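Local coordinates for RNA methyltransferase, TrmH family (PDB 2I6D), which is a putative RNA methyltransferase of the TrmH family, a knotted SPOUT-type enzyme that probably binds RNA and transfers methyl groups to it, at residues Val100-Thr105 against Ile129-Leu134. Sequence-based numbering, arbitrary orientation.
Sequences VVEGLT and IRHVWL
Thr105 and His131 lie side by side where two parallel strands begin, their CA atoms 5.3 Å apart. Before Thr105, the chain from Val100 to Glu102 runs past the rings of His131 and Trp133. A water joins the backbones here: it donates to Glu102 O and Leu104 O and accepts from Arg130 N.

His131 is the centre of the contact. Its NE2 donates a nearly straight bond of 2.7 Å to Glu102 OE2. The carboxylate oxygen lies in the ring plane, but the N-H meets it from above the carboxylate plane. Val100 CG1 packs over a face of the imidazole. Arg130 NH2 adds a long salt bridge of 3.6 Å to the same OE2. OE2 is thus shared, with the short bond going to His131.

Trp133 NE1 donates to Val100 O at 3.0 Å, in a bond bent to 137°. Thr105 CG2, anti to the backbone N, sits over the five-membered ring, 3.6 Å from its centroid. OG1 of Thr105 lies beside the backbone N (chi1 -61°) and donates to Gly103 O. Val101 CG2 touches the indole at CZ2 and CH2. Leu104 CG meets Ile129 CD1 tightly at 3.4 Å.

Helix 114-127 links strands 104-109 and 131-134. The contact joins the starts of the two strands of this beta-alpha-beta unit, in the parallel sheet of the SpoU methylase domain.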
ATOM      1  N   VAL A 100       3.948 -12.375  -5.166  1.00 33.65           N
ATOM      2  CA  VAL A 100       3.082 -13.522  -5.130  1.00 33.41           C
ATOM      3  C   VAL A 100       1.786 -13.112  -5.850  1.00 32.87           C
ATOM      4  O   VAL A 100       1.317 -11.964  -5.692  1.00 34.63           O
ATOM      5  CB  VAL A 100       2.817 -13.936  -3.635  1.00 33.27           C
ATOM      6  CG1 VAL A 100       1.577 -14.812  -3.493  1.00 33.55           C
ATOM      7  CG2 VAL A 100       4.061 -14.622  -3.031  1.00 33.42           C
ATOM      8  N   VAL A 101       1.247 -14.011  -6.675  1.00 31.84           N
ATOM      9  CA  VAL A 101      -0.104 -13.818  -7.257  1.00 31.49           C
ATOM     10  C   VAL A 101      -1.077 -14.727  -6.517  1.00 31.60           C
ATOM     11  O   VAL A 101      -0.946 -15.940  -6.580  1.00 30.19           O
ATOM     12  CB  VAL A 101      -0.189 -14.136  -8.791  1.00 31.72           C
ATOM     13  CG1 VAL A 101      -1.611 -13.813  -9.345  1.00 34.13           C
ATOM     14  CG2 VAL A 101       0.847 -13.361  -9.597  1.00 32.26           C
ATOM     15  N   GLU A 102      -2.058 -14.157  -5.807  1.00 31.86           N
ATOM     16  CA  GLU A 102      -3.107 -14.986  -5.197  1.00 33.30           C
ATOM     17  C   GLU A 102      -4.384 -14.224  -5.495  1.00 32.56           C
ATOM     18  O   GLU A 102      -4.634 -13.191  -4.897  1.00 32.64           O
ATOM     19  CB  GLU A 102      -2.916 -15.173  -3.678  1.00 32.58           C
ATOM     20  CG  GLU A 102      -1.692 -16.043  -3.329  1.00 37.80           C
ATOM     21  CD  GLU A 102      -1.329 -16.116  -1.836  1.00 36.75           C
ATOM     22  OE1 GLU A 102      -0.859 -17.212  -1.432  1.00 41.21           O
ATOM     23  OE2 GLU A 102      -1.475 -15.102  -1.091  1.00 38.92           O
ATOM     24  N   GLY A 103      -5.148 -14.712  -6.467  1.00 32.42           N
ATOM     25  CA  GLY A 103      -6.275 -13.968  -6.994  1.00 31.33           C
ATOM     26  C   GLY A 103      -5.854 -12.723  -7.763  1.00 30.91           C
ATOM     27  O   GLY A 103      -4.679 -12.560  -8.156  1.00 29.82           O
ATOM     28  N   LEU A 104      -6.817 -11.831  -7.978  1.00 30.84           N
ATOM     29  CA  LEU A 104      -6.548 -10.599  -8.668  1.00 31.93           C
ATOM     30  C   LEU A 104      -5.492  -9.814  -7.883  1.00 31.77           C
ATOM     31  O   LEU A 104      -5.648  -9.563  -6.666  1.00 31.79           O
ATOM     32  CB  LEU A 104      -7.842  -9.782  -8.778  1.00 31.07           C
ATOM     33  CG  LEU A 104      -7.668  -8.363  -9.304  1.00 32.06           C
ATOM     34  CD1 LEU A 104      -7.032  -8.421 -10.750  1.00 33.37           C
ATOM     35  CD2 LEU A 104      -9.054  -7.670  -9.295  1.00 32.63           C
ATOM     36  N   THR A 105      -4.445  -9.429  -8.600  1.00 31.68           N
ATOM     37  CA  THR A 105      -3.260  -8.814  -8.032  1.00 31.32           C
ATOM     38  C   THR A 105      -3.012  -7.522  -8.791  1.00 32.62           C
ATOM     39  O   THR A 105      -2.948  -7.528 -10.026  1.00 32.50           O
ATOM     40  CB  THR A 105      -2.070  -9.773  -8.207  1.00 31.81           C
ATOM     41  OG1 THR A 105      -2.356 -10.988  -7.495  1.00 30.46           O
ATOM     42  CG2 THR A 105      -0.748  -9.154  -7.678  1.00 30.88           C
ATOM     43  N   ILE A 129      -8.678  -7.660  -2.397  1.00 30.84           N
ATOM     44  CA  ILE A 129      -7.409  -7.886  -3.085  1.00 31.92           C
ATOM     45  C   ILE A 129      -6.322  -8.269  -2.065  1.00 31.47           C
ATOM     46  O   ILE A 129      -6.162  -7.602  -1.044  1.00 32.29           O
ATOM     47  CB  ILE A 129      -6.937  -6.591  -3.849  1.00 33.23           C
ATOM     48  CG1 ILE A 129      -7.925  -6.215  -4.973  1.00 34.27           C
ATOM     49  CG2 ILE A 129      -5.447  -6.702  -4.313  1.00 33.57           C
ATOM     50  CD1 ILE A 129      -7.570  -6.609  -6.345  1.00 36.92           C
ATOM     51  N   ARG A 130      -5.608  -9.359  -2.294  1.00 30.31           N
ATOM     52  CA  ARG A 130      -4.625  -9.799  -1.302  1.00 31.00           C
ATOM     53  C   ARG A 130      -3.221  -9.296  -1.510  1.00 31.11           C
ATOM     54  O   ARG A 130      -2.402  -9.321  -0.565  1.00 31.12           O
ATOM     55  CB  ARG A 130      -4.619 -11.327  -1.226  1.00 30.95           C
ATOM     56  CG  ARG A 130      -5.941 -11.845  -0.609  1.00 35.47           C
ATOM     57  CD  ARG A 130      -6.232 -13.229  -1.070  1.00 41.18           C
ATOM     58  NE  ARG A 130      -5.268 -14.188  -0.544  1.00 46.35           N
ATOM     59  CZ  ARG A 130      -5.554 -15.460  -0.323  1.00 47.41           C
ATOM     60  NH1 ARG A 130      -6.783 -15.892  -0.569  1.00 49.35           N
ATOM     61  NH2 ARG A 130      -4.632 -16.288   0.157  1.00 49.32           N
ATOM     62  N   HIS A 131      -2.919  -8.859  -2.735  1.00 30.77           N
ATOM     63  CA  HIS A 131      -1.544  -8.462  -3.073  1.00 31.28           C
ATOM     64  C   HIS A 131      -1.536  -7.272  -3.949  1.00 30.97           C
ATOM     65  O   HIS A 131      -2.296  -7.206  -4.921  1.00 31.04           O
ATOM     66  CB  HIS A 131      -0.765  -9.601  -3.792  1.00 31.26           C
ATOM     67  CG  HIS A 131      -0.511 -10.776  -2.916  1.00 30.51           C
ATOM     68  ND1 HIS A 131       0.566 -10.842  -2.066  1.00 31.37           N
ATOM     69  CD2 HIS A 131      -1.235 -11.900  -2.700  1.00 30.41           C
ATOM     70  CE1 HIS A 131       0.513 -11.974  -1.381  1.00 31.28           C
ATOM     71  NE2 HIS A 131      -0.570 -12.634  -1.748  1.00 31.66           N
ATOM     72  N   VAL A 132      -0.666  -6.325  -3.606  1.00 32.29           N
ATOM     73  CA  VAL A 132      -0.494  -5.102  -4.414  1.00 32.29           C
ATOM     74  C   VAL A 132       1.011  -4.969  -4.617  1.00 31.26           C
ATOM     75  O   VAL A 132       1.795  -4.869  -3.653  1.00 32.08           O
ATOM     76  CB  VAL A 132      -1.080  -3.812  -3.745  1.00 32.22           C
ATOM     77  CG1 VAL A 132      -0.685  -2.555  -4.533  1.00 33.79           C
ATOM     78  CG2 VAL A 132      -2.620  -3.893  -3.609  1.00 33.61           C
ATOM     79  N   TRP A 133       1.419  -4.972  -5.878  1.00 29.54           N
ATOM     80  CA  TRP A 133       2.816  -4.833  -6.192  1.00 29.08           C
ATOM     81  C   TRP A 133       3.099  -3.411  -6.624  1.00 28.78           C
ATOM     82  O   TRP A 133       2.240  -2.759  -7.230  1.00 29.02           O
ATOM     83  CB  TRP A 133       3.216  -5.765  -7.351  1.00 28.52           C
ATOM     84  CG  TRP A 133       2.946  -7.235  -7.178  1.00 27.42           C
ATOM     85  CD1 TRP A 133       2.674  -7.926  -6.017  1.00 28.75           C
ATOM     86  CD2 TRP A 133       3.014  -8.182  -8.214  1.00 27.91           C
ATOM     87  NE1 TRP A 133       2.518  -9.268  -6.309  1.00 28.77           N
ATOM     88  CE2 TRP A 133       2.717  -9.444  -7.660  1.00 28.61           C
ATOM     89  CE3 TRP A 133       3.263  -8.080  -9.592  1.00 27.60           C
ATOM     90  CZ2 TRP A 133       2.665 -10.607  -8.436  1.00 26.19           C
ATOM     91  CZ3 TRP A 133       3.220  -9.244 -10.372  1.00 29.93           C
ATOM     92  CH2 TRP A 133       2.934 -10.498  -9.774  1.00 27.97           C
ATOM     93  N   LEU A 134       4.296  -2.934  -6.328  1.00 28.17           N
ATOM     94  CA  LEU A 134       4.652  -1.547  -6.614  1.00 29.54           C
ATOM     95  C   LEU A 134       5.856  -1.491  -7.541  1.00 29.39           C
ATOM     96  O   LEU A 134       6.970  -1.934  -7.204  1.00 30.00           O
ATOM     97  CB  LEU A 134       4.908  -0.785  -5.297  1.00 30.18           C
ATOM     98  CG  LEU A 134       3.604  -0.844  -4.512  1.00 33.35           C
ATOM     99  CD1 LEU A 134       3.749  -1.448  -3.109  1.00 37.73           C
ATOM    100  CD2 LEU A 134       2.811   0.449  -4.545  1.00 33.62           C
TER
HETATM  101  O   HOH W   1       3.573 -10.466  -3.120  1.00 56.38           O
HETATM  102  O   HOH W   2      -6.443 -11.152  -4.617  1.00 29.98           O